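Local coordinates for protein adenylate kinase (Cryptosporidium parvum Iowa II, PDB 3BE4) that probably catalyses reversible phosphoryl transfer between ATP and AMP, and binds the bisubstrate analogue bis(adenosine)-5'-pentaphosphate, at residues Ile9-Pro14 against Asp178-Gln183; Ser56-Glu59 against Phe63-Asp66; Glu127-Arg132 against Glu171-Arg176. All coordinates share one frame; numbering follows the deposited sequence.

Contact 1. Residues Ile9-Pro14 against Asp178-Gln183; sequences ILIGAP and DVFHKQ. With AP5 (bis(adenosine)-5'-pentaphosphate), chain C.
A chi1 of 169° swings the phenyl group of F180 away from its own backbone N, to the side of the carbonyl carbon, and with the ring twisted by a chi2 of 77° it leaves helix 170-184 and lies flat against the backbone of G12 and A13. The CA of A13 sits almost exactly above the middle of the ring, 3.6 Å from the centroid of F180 and 6° off the ring normal, a CH-pi contact made by the main chain. Its amide nitrogen lies over the same face, A13 N being 3.5 Å from F180 CZ, and the methyl CB of A13 rests on the CE2 side at 3.8 Å from F180 CE2. At the rim of the ring, near its plane, the CG2 branch of I11 approaches F180 CE1 more loosely. P14 closes the other end: its CD lies 3.6 Å from F180 CB, so that the proline ring crosses the root of the phenylalanine side chain obliquely.

All the touching residues are buried, the contact is one of van der Waals and CH-pi packing, and F180 provides most of the surface that the helix gives to it. P14 also looks the other way, its CB lying 3.1 Å from O2B of the pentaphosphate ligand. Beside F180, H181 turns a ring face onto F180 CD2 and hydrogen-bonds through NE2 to D122. The carbonyl of A13 accepts a hydrogen bond from S16. This is the start of the P-loop of a nucleoside monophosphate kinase, where the central strand of the parallel sheet runs into the phosphate-binding turn, here backed by an aromatic side chain from helix 170-184.

Contact 2. Residues Ser56-Glu59 against Phe63-Asp66; sequences SIIE and FVGD. With AP5 (bis(adenosine)-5'-pentaphosphate), chain C.
I57 and I58, neighbours on helix 52-60, both reach V64, and one branch of the valine meets both. I57 aims its CB at the loop and brings its CG2 methyl 3.9 Å from V64 CG2. The CB of I58 leaves the helix to one side, yet its CG1 comes to 4.0 Å from the same V64 CG2. The torsion of V64 explains the double use: CG1 is anti to the backbone N (chi1 167°), which leaves CG2 beside that nitrogen and turned to the helix. The CG2 methyl of I57 also touches the main chain, lying 3.5 Å from F63 O, so the isoleucine packs over the peptide that joins F63 to V64.

F63 is oriented the opposite way. Its CB points away from helix 52-60, and the phenyl ring is carried off to pack on V179 and Q183 of helix 170-184. Only its backbone faces I57, while F63 CB lies 3.8 Å from C2A of the ligand adenine.

The same peptide makes a polar contact to the ligand. The amide N of V64 gives a hydrogen bond of 3.1 Å to adenine N3A, with an N-H...acceptor angle of 153°. I58 lies along the ribose, its CG1 3.8 Å from the ligand hydroxyl O2F, and L40 and R41 of helix 36-45 also touch I58. The carbonyl of N62, just before F63, accepts a further hydrogen bond from the ligand. G65 then serves as the N-cap residue of helix 66-78. The helix end and the loop after it together form one wall of the nucleoside pocket in the AMP-binding region of adenylate kinases, occupied here by one adenosine of the inhibitor.

Contact 3. Residues Glu127-Arg132 against Glu171-Arg176; sequences ERISGR and EAVKVR. With AP5 (bis(adenosine)-5'-pentaphosphate), chain C.
I129 lays its CD1 methyl over one face of the R176 guanidinium, 3.8 Å from R176 NH2, and meets V173 tip to tip, its CD1 lying 4.0 Å from V173 CG2. These apolar contacts join the end of helix 122-130 to helix 170-184.

Beside them R132 and R176 come from opposite directions with guanidinium planes 10° apart and edges adjoining, R132 NH2 being 3.1 Å from R176 NH2. The two donors are brought this close by the pentaphosphate oxygens that both groups bind, whose negative charge probably balances theirs. R132 grips O1G through both terminal nitrogens, the shorter bond being R132 NH2 to O1G at 2.8 Å. R176, its chain bent at chi2 (146°) and chi3 (76°), forks onto O2B through NE and NH2, with R176 NH2 to O2B at 2.6 Å. D168 probably offsets part of the charge, since one carboxylate oxygen pairs with R132 NE and the other with R176 NH1.

Farther along the ligand, R128 lays a face of its guanidinium against the second adenine, ligand N1B lying 3.3 Å above the guanidinium plane of R128. Such paired arginines around a phosphate chain are characteristic of the phosphoryl-transfer site of adenylate kinases.

How the contacts relate
Contacts 1 and 3 are fully buried and share helix 170-184: the part at 178-183 backs the phosphate-binding turn, and the part at 171-176 sends an arginine to the phosphates. P14 and R176 touch, so the two contacts adjoin. Contact 2 is only partly buried and local, formed by a helix and the loop just after it, yet it adjoins contact 1 through its phenylalanine. Chemistry follows place: ring against backbone beneath the P-loop, aliphatic groups plus one backbone N-H hydrogen bond to an adenine, and charged groups along the phosphates. All three border the same bound inhibitor, at different points along its length.

Contact 1. Residues Ile9-Pro14 against Asp178-Gln183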
loop_
_atom_site.group_PDB
_atom_site.type_symbol
_atom_site.label_atom_id
_atom_site.label_comp_id
_atom_site.label_asym_id
_atom_site.label_seq_id
_atom_site.Cartn_x
_atom_site.Cartn_y
_atom_site.Cartn_z
ATOM N N ILE A 9 1.942 3.767 -8.802
ATOM C CA ILE A 9 2.510 3.531 -7.446
ATOM C C ILE A 9 1.830 4.553 -6.518
ATOM O O ILE A 9 1.677 5.699 -6.895
ATOM C CB ILE A 9 4.035 3.853 -7.472
ATOM C CG1 ILE A 9 4.821 2.820 -8.340
ATOM C CG2 ILE A 9 4.649 3.751 -6.052
ATOM C CD1 ILE A 9 6.324 3.086 -8.409
ATOM N N LEU A 10 1.400 4.088 -5.361
ATOM C CA LEU A 10 1.003 5.005 -4.273
ATOM C C LEU A 10 2.162 5.080 -3.225
ATOM O O LEU A 10 2.680 4.036 -2.770
ATOM C CB LEU A 10 -0.216 4.448 -3.608
ATOM C CG LEU A 10 -1.414 4.186 -4.556
ATOM C CD1 LEU A 10 -2.587 3.841 -3.700
ATOM C CD2 LEU A 10 -1.685 5.345 -5.436
ATOM N N ILE A 11 2.655 6.279 -2.844
ATOM C CA ILE A 11 3.668 6.322 -1.801
ATOM C C ILE A 11 3.004 7.202 -0.707
ATOM O O ILE A 11 2.299 8.181 -0.973
ATOM C CB ILE A 11 4.873 7.190 -2.312
ATOM C CG1 ILE A 11 5.632 6.423 -3.388
ATOM C CG2 ILE A 11 5.909 7.405 -1.150
ATOM C CD1 ILE A 11 6.703 7.365 -4.024
ATOM N N GLY A 12 3.240 6.845 0.514
ATOM C CA GLY A 12 2.677 7.701 1.556
ATOM C C GLY A 12 3.066 7.002 2.863
ATOM O O GLY A 12 3.433 5.837 2.870
ATOM N N ALA A 13 2.957 7.778 3.925
ATOM C CA ALA A 13 3.294 7.267 5.279
ATOM C C ALA A 13 2.550 5.975 5.549
ATOM O O ALA A 13 1.410 5.806 5.049
ATOM C CB ALA A 13 2.999 8.321 6.286
ATOM N N PRO A 14 3.072 5.070 6.397
ATOM C CA PRO A 14 2.330 3.957 6.898
ATOM C C PRO A 14 1.007 4.517 7.502
ATOM O O PRO A 14 0.957 5.497 8.222
ATOM C CB PRO A 14 3.264 3.348 7.952
ATOM C CG PRO A 14 4.212 4.496 8.259
ATOM C CD PRO A 14 4.455 5.146 7.012
ATOM N N ASP A 178 9.409 6.267 11.489
ATOM C CA ASP A 178 10.824 6.698 11.408
ATOM C C ASP A 178 11.462 6.182 10.119
ATOM O O ASP A 178 12.150 6.936 9.334
ATOM C CB ASP A 178 11.553 6.122 12.594
ATOM C CG ASP A 178 12.947 6.715 12.738
ATOM O OD1 ASP A 178 13.041 7.936 12.629
ATOM O OD2 ASP A 178 13.945 5.944 12.872
ATOM N N VAL A 179 11.278 4.874 9.850
ATOM C CA VAL A 179 11.926 4.288 8.619
ATOM C C VAL A 179 11.260 4.871 7.355
ATOM O O VAL A 179 11.918 5.052 6.299
ATOM C CB VAL A 179 11.965 2.750 8.630
ATOM C CG1 VAL A 179 12.657 2.243 9.959
ATOM C CG2 VAL A 179 10.539 2.172 8.717
ATOM N N PHE A 180 9.934 5.145 7.424
ATOM C CA PHE A 180 9.313 5.858 6.302
ATOM C C PHE A 180 9.970 7.235 5.996
ATOM O O PHE A 180 10.378 7.456 4.860
ATOM C CB PHE A 180 7.840 6.145 6.577
ATOM C CG PHE A 180 7.264 7.108 5.572
ATOM C CD1 PHE A 180 6.926 6.665 4.258
ATOM C CD2 PHE A 180 7.018 8.425 5.897
ATOM C CE1 PHE A 180 6.452 7.552 3.298
ATOM C CE2 PHE A 180 6.406 9.292 4.939
ATOM C CZ PHE A 180 6.234 8.864 3.640
ATOM N N HIS A 181 10.263 8.052 7.038
ATOM C CA HIS A 181 10.861 9.363 6.750
ATOM C C HIS A 181 12.314 9.208 6.275
ATOM O O HIS A 181 12.700 9.978 5.375
ATOM C CB HIS A 181 10.720 10.184 8.030
ATOM C CG HIS A 181 9.310 10.671 8.254
ATOM N ND1 HIS A 181 8.680 11.499 7.363
ATOM C CD2 HIS A 181 8.434 10.475 9.275
ATOM C CE1 HIS A 181 7.476 11.810 7.811
ATOM N NE2 HIS A 181 7.312 11.216 8.979
ATOM N N LYS A 182 13.055 8.241 6.844
ATOM C CA LYS A 182 14.461 8.047 6.458
ATOM C C LYS A 182 14.630 7.431 5.059
ATOM O O LYS A 182 15.502 7.839 4.224
ATOM C CB LYS A 182 15.154 7.173 7.504
ATOM C CG LYS A 182 15.415 7.976 8.779
ATOM C CD LYS A 182 16.011 7.025 9.918
ATOM C CE LYS A 182 16.450 7.766 11.262
ATOM N NZ LYS A 182 15.738 9.019 11.605
ATOM N N GLN A 183 13.875 6.379 4.756
ATOM C CA GLN A 183 14.118 5.495 3.595
ATOM C C GLN A 183 13.122 5.636 2.481
ATOM O O GLN A 183 13.495 5.425 1.301
ATOM C CB GLN A 183 14.211 4.022 4.042
ATOM C CG GLN A 183 15.526 3.820 4.774
ATOM C CD GLN A 183 15.768 2.431 5.240
ATOM O OE1 GLN A 183 15.988 1.510 4.455
ATOM N NE2 GLN A 183 15.755 2.261 6.546
HETATM P PA AP5 C . 1.731 -2.538 5.179
HETATM O O1A AP5 C . 0.614 -3.576 5.380
HETATM O O2A AP5 C . 1.844 -1.844 3.904
HETATM O O3A AP5 C . 1.661 -1.470 6.370
HETATM P PB AP5 C . 2.105 0.054 6.433
HETATM O O1B AP5 C . 3.180 0.330 5.499
HETATM O O2B AP5 C . 2.248 0.397 7.922
HETATM O O3B AP5 C . 0.700 0.763 5.841
HETATM P PG AP5 C . -0.792 0.473 6.216
HETATM O O1G AP5 C . -0.906 0.505 7.701
HETATM O O2G AP5 C . -1.193 -0.732 5.468
HETATM O O3G AP5 C . -1.373 1.808 5.602
HETATM P PD AP5 C . -2.387 2.158 4.371
HETATM O O1D AP5 C . -2.693 0.909 3.664
HETATM O O2D AP5 C . -1.783 3.315 3.691
HETATM O O3D AP5 C . -3.656 2.738 5.154
HETATM P PE AP5 C . -5.100 2.082 5.304
HETATM O O1E AP5 C . -4.959 0.785 5.903
HETATM O O2E AP5 C . -5.894 2.191 4.018
HETATM O O5F AP5 C . 3.180 -3.161 5.436
HETATM C C5F AP5 C . 3.213 -4.023 6.584
HETATM C C4F AP5 C . 4.759 -4.120 6.916
HETATM O O4F AP5 C . 5.297 -5.080 6.038
HETATM C C3F AP5 C . 5.608 -2.914 6.771
HETATM O O3F AP5 C . 5.547 -2.084 7.910
HETATM C C2F AP5 C . 6.964 -3.640 6.652
HETATM O O2F AP5 C . 7.343 -4.270 7.937
HETATM C C1F AP5 C . 6.662 -4.768 5.683
HETATM N N9A AP5 C . 6.770 -4.311 4.323
HETATM C C8A AP5 C . 5.650 -4.155 3.460
HETATM N N7A AP5 C . 6.050 -3.741 2.269
HETATM C C5A AP5 C . 7.457 -3.666 2.311
HETATM C C6A AP5 C . 8.387 -3.351 1.339
HETATM N N6A AP5 C . 8.177 -2.862 0.112
HETATM N N1A AP5 C . 9.729 -3.399 1.791
HETATM C C2A AP5 C . 9.984 -3.835 3.006
HETATM N N3A AP5 C . 9.112 -4.161 3.984
HETATM C C4A AP5 C . 7.764 -4.141 3.565
HETATM O O5J AP5 C . -5.775 3.131 6.258
HETATM C C5J AP5 C . -5.370 3.199 7.713
HETATM C C4J AP5 C . -6.658 3.609 8.459
HETATM O O4J AP5 C . -7.175 4.906 8.106
HETATM C C3J AP5 C . -7.757 2.552 8.334
HETATM O O3J AP5 C . -8.438 2.440 9.566
HETATM C C2J AP5 C . -8.629 3.293 7.368
HETATM O O2J AP5 C . -9.990 2.912 7.514
HETATM C C1J AP5 C . -8.634 4.723 7.688
HETATM N N9B AP5 C . -8.782 5.700 6.654
HETATM C C8B AP5 C . -8.391 5.579 5.322
HETATM N N7B AP5 C . -8.648 6.748 4.705
HETATM C C5B AP5 C . -9.203 7.611 5.619
HETATM C C6B AP5 C . -9.511 9.008 5.595
HETATM N N6B AP5 C . -9.381 9.694 4.460
HETATM N N1B AP5 C . -10.003 9.573 6.732
HETATM C C2B AP5 C . -10.051 8.834 7.923
HETATM N N3B AP5 C . -9.681 7.521 8.031
HETATM C C4B AP5 C . -9.161 6.923 6.897
#

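Contact 2. Residues Ser56-Glu59 against Phe63-Asp66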
loop_
_atom_site.group_PDB
_atom_site.type_symbol
_atom_site.label_atom_id
_atom_site.label_comp_id
_atom_site.label_asym_id
_atom_site.label_seq_id
_atom_site.Cartn_x
_atom_site.Cartn_y
_atom_site.Cartn_z
ATOM N N SER A 56 8.405 -11.435 12.817
ATOM C CA SER A 56 8.896 -10.516 13.827
ATOM C C SER A 56 9.298 -9.140 13.252
ATOM O O SER A 56 9.049 -8.120 13.902
ATOM C CB SER A 56 10.081 -11.221 14.591
ATOM O OG SER A 56 10.442 -10.357 15.643
ATOM N N ILE A 57 10.008 -9.160 12.142
ATOM C CA ILE A 57 10.422 -7.905 11.495
ATOM C C ILE A 57 9.211 -6.988 11.215
ATOM O O ILE A 57 9.202 -5.837 11.634
ATOM C CB ILE A 57 11.201 -8.204 10.213
ATOM C CG1 ILE A 57 12.562 -8.927 10.513
ATOM C CG2 ILE A 57 11.275 -6.918 9.429
ATOM C CD1 ILE A 57 13.111 -9.554 9.295
ATOM N N ILE A 58 8.097 -7.553 10.646
ATOM C CA ILE A 58 6.892 -6.749 10.407
ATOM C C ILE A 58 6.294 -6.245 11.692
ATOM O O ILE A 58 5.986 -5.075 11.806
ATOM C CB ILE A 58 5.850 -7.693 9.646
ATOM C CG1 ILE A 58 6.452 -7.918 8.288
ATOM C CG2 ILE A 58 4.485 -7.151 9.729
ATOM C CD1 ILE A 58 5.670 -9.044 7.523
ATOM N N GLU A 59 6.161 -7.118 12.730
ATOM C CA GLU A 59 5.549 -6.649 13.949
ATOM C C GLU A 59 6.464 -5.661 14.720
ATOM O O GLU A 59 6.015 -4.918 15.625
ATOM C CB GLU A 59 5.128 -7.932 14.747
ATOM C CG GLU A 59 4.043 -8.751 13.853
ATOM C CD GLU A 59 3.503 -10.018 14.512
ATOM O OE1 GLU A 59 3.948 -10.343 15.676
ATOM O OE2 GLU A 59 2.617 -10.665 13.893
ATOM N N PHE A 63 11.584 -2.767 7.999
ATOM C CA PHE A 63 11.503 -3.273 6.690
ATOM C C PHE A 63 11.995 -4.698 6.548
ATOM O O PHE A 63 13.063 -5.047 7.078
ATOM C CB PHE A 63 12.299 -2.480 5.665
ATOM C CG PHE A 63 11.777 -1.108 5.446
ATOM C CD1 PHE A 63 10.524 -0.641 6.011
ATOM C CD2 PHE A 63 12.521 -0.233 4.613
ATOM C CE1 PHE A 63 10.021 0.698 5.720
ATOM C CE2 PHE A 63 12.071 1.072 4.336
ATOM C CZ PHE A 63 10.768 1.534 4.790
ATOM N N VAL A 64 11.306 -5.518 5.729
ATOM C CA VAL A 64 11.844 -6.758 5.365
ATOM C C VAL A 64 12.878 -6.462 4.288
ATOM O O VAL A 64 12.857 -5.393 3.655
ATOM C CB VAL A 64 10.642 -7.623 4.846
ATOM C CG1 VAL A 64 11.079 -8.882 4.125
ATOM C CG2 VAL A 64 9.707 -7.917 6.041
ATOM N N GLY A 65 13.768 -7.418 4.043
ATOM C CA GLY A 65 14.828 -7.277 3.005
ATOM C C GLY A 65 14.376 -6.869 1.584
ATOM O O GLY A 65 13.290 -7.345 1.106
ATOM N N ASP A 66 15.082 -5.972 0.917
ATOM C CA ASP A 66 14.748 -5.547 -0.438
ATOM C C ASP A 66 14.566 -6.733 -1.354
ATOM O O ASP A 66 13.631 -6.776 -2.193
ATOM C CB ASP A 66 15.857 -4.702 -0.985
ATOM C CG ASP A 66 15.835 -3.263 -0.379
ATOM O OD1 ASP A 66 14.777 -2.715 0.158
ATOM O OD2 ASP A 66 16.929 -2.549 -0.428
HETATM P PA AP5 C . 1.731 -2.538 5.179
HETATM O O1A AP5 C . 0.614 -3.576 5.380
HETATM O O2A AP5 C . 1.844 -1.844 3.904
HETATM O O3A AP5 C . 1.661 -1.470 6.370
HETATM P PB AP5 C . 2.105 0.054 6.433
HETATM O O1B AP5 C . 3.180 0.330 5.499
HETATM O O2B AP5 C . 2.248 0.397 7.922
HETATM O O3B AP5 C . 0.700 0.763 5.841
HETATM P PG AP5 C . -0.792 0.473 6.216
HETATM O O1G AP5 C . -0.906 0.505 7.701
HETATM O O2G AP5 C . -1.193 -0.732 5.468
HETATM O O3G AP5 C . -1.373 1.808 5.602
HETATM P PD AP5 C . -2.387 2.158 4.371
HETATM O O1D AP5 C . -2.693 0.909 3.664
HETATM O O2D AP5 C . -1.783 3.315 3.691
HETATM O O3D AP5 C . -3.656 2.738 5.154
HETATM P PE AP5 C . -5.100 2.082 5.304
HETATM O O1E AP5 C . -4.959 0.785 5.903
HETATM O O2E AP5 C . -5.894 2.191 4.018
HETATM O O5F AP5 C . 3.180 -3.161 5.436
HETATM C C5F AP5 C . 3.213 -4.023 6.584
HETATM C C4F AP5 C . 4.759 -4.120 6.916
HETATM O O4F AP5 C . 5.297 -5.080 6.038
HETATM C C3F AP5 C . 5.608 -2.914 6.771
HETATM O O3F AP5 C . 5.547 -2.084 7.910
HETATM C C2F AP5 C . 6.964 -3.640 6.652
HETATM O O2F AP5 C . 7.343 -4.270 7.937
HETATM C C1F AP5 C . 6.662 -4.768 5.683
HETATM N N9A AP5 C . 6.770 -4.311 4.323
HETATM C C8A AP5 C . 5.650 -4.155 3.460
HETATM N N7A AP5 C . 6.050 -3.741 2.269
HETATM C C5A AP5 C . 7.457 -3.666 2.311
HETATM C C6A AP5 C . 8.387 -3.351 1.339
HETATM N N6A AP5 C . 8.177 -2.862 0.112
HETATM N N1A AP5 C . 9.729 -3.399 1.791
HETATM C C2A AP5 C . 9.984 -3.835 3.006
HETATM N N3A AP5 C . 9.112 -4.161 3.984
HETATM C C4A AP5 C . 7.764 -4.141 3.565
HETATM O O5J AP5 C . -5.775 3.131 6.258
HETATM C C5J AP5 C . -5.370 3.199 7.713
HETATM C C4J AP5 C . -6.658 3.609 8.459
HETATM O O4J AP5 C . -7.175 4.906 8.106
HETATM C C3J AP5 C . -7.757 2.552 8.334
HETATM O O3J AP5 C . -8.438 2.440 9.566
HETATM C C2J AP5 C . -8.629 3.293 7.368
HETATM O O2J AP5 C . -9.990 2.912 7.514
HETATM C C1J AP5 C . -8.634 4.723 7.688
HETATM N N9B AP5 C . -8.782 5.700 6.654
HETATM C C8B AP5 C . -8.391 5.579 5.322
HETATM N N7B AP5 C . -8.648 6.748 4.705
HETATM C C5B AP5 C . -9.203 7.611 5.619
HETATM C C6B AP5 C . -9.511 9.008 5.595
HETATM N N6B AP5 C . -9.381 9.694 4.460
HETATM N N1B AP5 C . -10.003 9.573 6.732
HETATM C C2B AP5 C . -10.051 8.834 7.923
HETATM N N3B AP5 C . -9.681 7.521 8.031
HETATM C C4B AP5 C . -9.161 6.923 6.897
#

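Contact 3. Residues Glu127-Arg132 against Glu171-Arg176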
loop_
_atom_site.group_PDB
_atom_site.type_symbol
_atom_site.label_atom_id
_atom_site.label_comp_id
_atom_site.label_asym_id
_atom_site.label_seq_id
_atom_site.Cartn_x
_atom_site.Cartn_y
_atom_site.Cartn_z
ATOM N N GLU A 127 -3.797 8.710 14.633
ATOM C CA GLU A 127 -5.229 8.648 14.891
ATOM C C GLU A 127 -5.750 7.672 13.805
ATOM O O GLU A 127 -6.746 6.891 14.088
ATOM C CB GLU A 127 -5.760 10.055 14.570
ATOM C CG GLU A 127 -7.302 10.048 14.579
ATOM C CD GLU A 127 -7.972 9.723 15.904
ATOM O OE1 GLU A 127 -7.214 9.677 16.950
ATOM O OE2 GLU A 127 -9.252 9.795 15.826
ATOM N N ARG A 128 -5.203 7.702 12.612
ATOM C CA ARG A 128 -5.745 6.714 11.590
ATOM C C ARG A 128 -5.498 5.270 12.033
ATOM O O ARG A 128 -6.406 4.400 11.980
ATOM C CB ARG A 128 -5.060 6.859 10.205
ATOM C CG ARG A 128 -5.162 8.271 9.587
ATOM C CD ARG A 128 -6.658 8.479 9.215
ATOM N NE ARG A 128 -6.937 9.819 8.656
ATOM C CZ ARG A 128 -6.764 10.180 7.342
ATOM N NH1 ARG A 128 -6.355 9.325 6.417
ATOM N NH2 ARG A 128 -7.108 11.469 7.026
ATOM N N ILE A 129 -4.315 4.964 12.550
ATOM C CA ILE A 129 -3.945 3.558 12.908
ATOM C C ILE A 129 -4.732 3.168 14.167
ATOM O O ILE A 129 -5.218 2.059 14.281
ATOM C CB ILE A 129 -2.355 3.501 13.110
ATOM C CG1 ILE A 129 -1.696 3.586 11.765
ATOM C CG2 ILE A 129 -2.175 2.188 13.808
ATOM C CD1 ILE A 129 -0.160 3.646 11.865
ATOM N N SER A 130 -4.902 4.108 15.089
ATOM C CA SER A 130 -5.504 3.748 16.373
ATOM C C SER A 130 -6.954 3.254 16.207
ATOM O O SER A 130 -7.377 2.386 16.982
ATOM C CB SER A 130 -5.398 4.890 17.360
ATOM O OG SER A 130 -6.283 5.804 17.000
ATOM N N GLY A 131 -7.656 3.697 15.192
ATOM C CA GLY A 131 -9.041 3.234 14.959
ATOM C C GLY A 131 -9.147 2.085 13.974
ATOM O O GLY A 131 -10.292 1.691 13.708
ATOM N N ARG A 132 -8.073 1.558 13.471
ATOM C CA ARG A 132 -8.143 0.621 12.351
ATOM C C ARG A 132 -8.556 -0.729 12.769
ATOM O O ARG A 132 -8.222 -1.242 13.846
ATOM C CB ARG A 132 -6.714 0.543 11.744
ATOM C CG ARG A 132 -6.776 -0.180 10.415
ATOM C CD ARG A 132 -5.729 -1.070 10.101
ATOM N NE ARG A 132 -4.355 -0.832 10.461
ATOM C CZ ARG A 132 -3.477 -0.421 9.598
ATOM N NH1 ARG A 132 -3.831 -0.120 8.334
ATOM N NH2 ARG A 132 -2.180 -0.356 10.020
ATOM N N GLU A 171 5.151 0.991 19.808
ATOM C CA GLU A 171 6.577 1.074 19.418
ATOM C C GLU A 171 6.764 0.815 17.924
ATOM O O GLU A 171 7.524 1.514 17.226
ATOM C CB GLU A 171 7.413 0.065 20.174
ATOM C CG GLU A 171 8.906 0.208 19.946
ATOM C CD GLU A 171 9.427 1.688 20.020
ATOM O OE1 GLU A 171 9.363 2.389 21.105
ATOM O OE2 GLU A 171 9.853 2.149 18.927
ATOM N N ALA A 172 6.041 -0.209 17.380
ATOM C CA ALA A 172 6.152 -0.409 15.911
ATOM C C ALA A 172 5.632 0.771 15.063
ATOM O O ALA A 172 6.111 1.009 13.954
ATOM C CB ALA A 172 5.276 -1.693 15.522
ATOM N N VAL A 173 4.579 1.440 15.546
ATOM C CA VAL A 173 4.101 2.675 14.795
ATOM C C VAL A 173 5.192 3.681 14.716
ATOM O O VAL A 173 5.441 4.256 13.678
ATOM C CB VAL A 173 2.838 3.263 15.381
ATOM C CG1 VAL A 173 2.511 4.585 14.806
ATOM C CG2 VAL A 173 1.679 2.247 15.177
ATOM N N LYS A 174 5.891 3.844 15.854
ATOM C CA LYS A 174 7.088 4.772 15.836
ATOM C C LYS A 174 8.162 4.335 14.876
ATOM O O LYS A 174 8.646 5.182 14.108
ATOM C CB LYS A 174 7.630 4.839 17.279
ATOM C CG LYS A 174 8.693 5.996 17.461
ATOM C CD LYS A 174 9.272 5.954 18.897
ATOM C CE LYS A 174 10.322 7.031 19.116
ATOM N NZ LYS A 174 10.942 6.818 20.522
ATOM N N VAL A 175 8.511 3.076 14.872
ATOM C CA VAL A 175 9.474 2.488 13.864
ATOM C C VAL A 175 9.007 2.740 12.447
ATOM O O VAL A 175 9.749 3.273 11.638
ATOM C CB VAL A 175 9.795 1.072 14.147
ATOM C CG1 VAL A 175 10.797 0.571 13.165
ATOM C CG2 VAL A 175 10.382 1.029 15.553
ATOM N N ARG A 176 7.718 2.386 12.169
ATOM C CA ARG A 176 7.204 2.523 10.854
ATOM C C ARG A 176 7.313 3.942 10.320
ATOM O O ARG A 176 7.723 4.172 9.156
ATOM C CB ARG A 176 5.675 2.074 10.760
ATOM C CG ARG A 176 5.566 0.543 10.780
ATOM C CD ARG A 176 4.318 0.056 11.503
ATOM N NE ARG A 176 3.178 0.287 10.583
ATOM C CZ ARG A 176 1.912 0.156 11.029
ATOM N NH1 ARG A 176 1.628 -0.100 12.336
ATOM N NH2 ARG A 176 0.869 0.406 10.174
HETATM P PA AP5 C . 1.731 -2.538 5.179
HETATM O O1A AP5 C . 0.614 -3.576 5.380
HETATM O O2A AP5 C . 1.844 -1.844 3.904
HETATM O O3A AP5 C . 1.661 -1.470 6.370
HETATM P PB AP5 C . 2.105 0.054 6.433
HETATM O O1B AP5 C . 3.180 0.330 5.499
HETATM O O2B AP5 C . 2.248 0.397 7.922
HETATM O O3B AP5 C . 0.700 0.763 5.841
HETATM P PG AP5 C . -0.792 0.473 6.216
HETATM O O1G AP5 C . -0.906 0.505 7.701
HETATM O O2G AP5 C . -1.193 -0.732 5.468
HETATM O O3G AP5 C . -1.373 1.808 5.602
HETATM P PD AP5 C . -2.387 2.158 4.371
HETATM O O1D AP5 C . -2.693 0.909 3.664
HETATM O O2D AP5 C . -1.783 3.315 3.691
HETATM O O3D AP5 C . -3.656 2.738 5.154
HETATM P PE AP5 C . -5.100 2.082 5.304
HETATM O O1E AP5 C . -4.959 0.785 5.903
HETATM O O2E AP5 C . -5.894 2.191 4.018
HETATM O O5F AP5 C . 3.180 -3.161 5.436
HETATM C C5F AP5 C . 3.213 -4.023 6.584
HETATM C C4F AP5 C . 4.759 -4.120 6.916
HETATM O O4F AP5 C . 5.297 -5.080 6.038
HETATM C C3F AP5 C . 5.608 -2.914 6.771
HETATM O O3F AP5 C . 5.547 -2.084 7.910
HETATM C C2F AP5 C . 6.964 -3.640 6.652
HETATM O O2F AP5 C . 7.343 -4.270 7.937
HETATM C C1F AP5 C . 6.662 -4.768 5.683
HETATM N N9A AP5 C . 6.770 -4.311 4.323
HETATM C C8A AP5 C . 5.650 -4.155 3.460
HETATM N N7A AP5 C . 6.050 -3.741 2.269
HETATM C C5A AP5 C . 7.457 -3.666 2.311
HETATM C C6A AP5 C . 8.387 -3.351 1.339
HETATM N N6A AP5 C . 8.177 -2.862 0.112
HETATM N N1A AP5 C . 9.729 -3.399 1.791
HETATM C C2A AP5 C . 9.984 -3.835 3.006
HETATM N N3A AP5 C . 9.112 -4.161 3.984
HETATM C C4A AP5 C . 7.764 -4.141 3.565
HETATM O O5J AP5 C . -5.775 3.131 6.258
HETATM C C5J AP5 C . -5.370 3.199 7.713
HETATM C C4J AP5 C . -6.658 3.609 8.459
HETATM O O4J AP5 C . -7.175 4.906 8.106
HETATM C C3J AP5 C . -7.757 2.552 8.334
HETATM O O3J AP5 C . -8.438 2.440 9.566
HETATM C C2J AP5 C . -8.629 3.293 7.368
HETATM O O2J AP5 C . -9.990 2.912 7.514
HETATM C C1J AP5 C . -8.634 4.723 7.688
HETATM N N9B AP5 C . -8.782 5.700 6.654
HETATM C C8B AP5 C . -8.391 5.579 5.322
HETATM N N7B AP5 C . -8.648 6.748 4.705
HETATM C C5B AP5 C . -9.203 7.611 5.619
HETATM C C6B AP5 C . -9.511 9.008 5.595
HETATM N N6B AP5 C . -9.381 9.694 4.460
HETATM N N1B AP5 C . -10.003 9.573 6.732
HETATM C C2B AP5 C . -10.051 8.834 7.923
HETATM N N3B AP5 C . -9.681 7.521 8.031
HETATM C C4B AP5 C . -9.161 6.923 6.897
#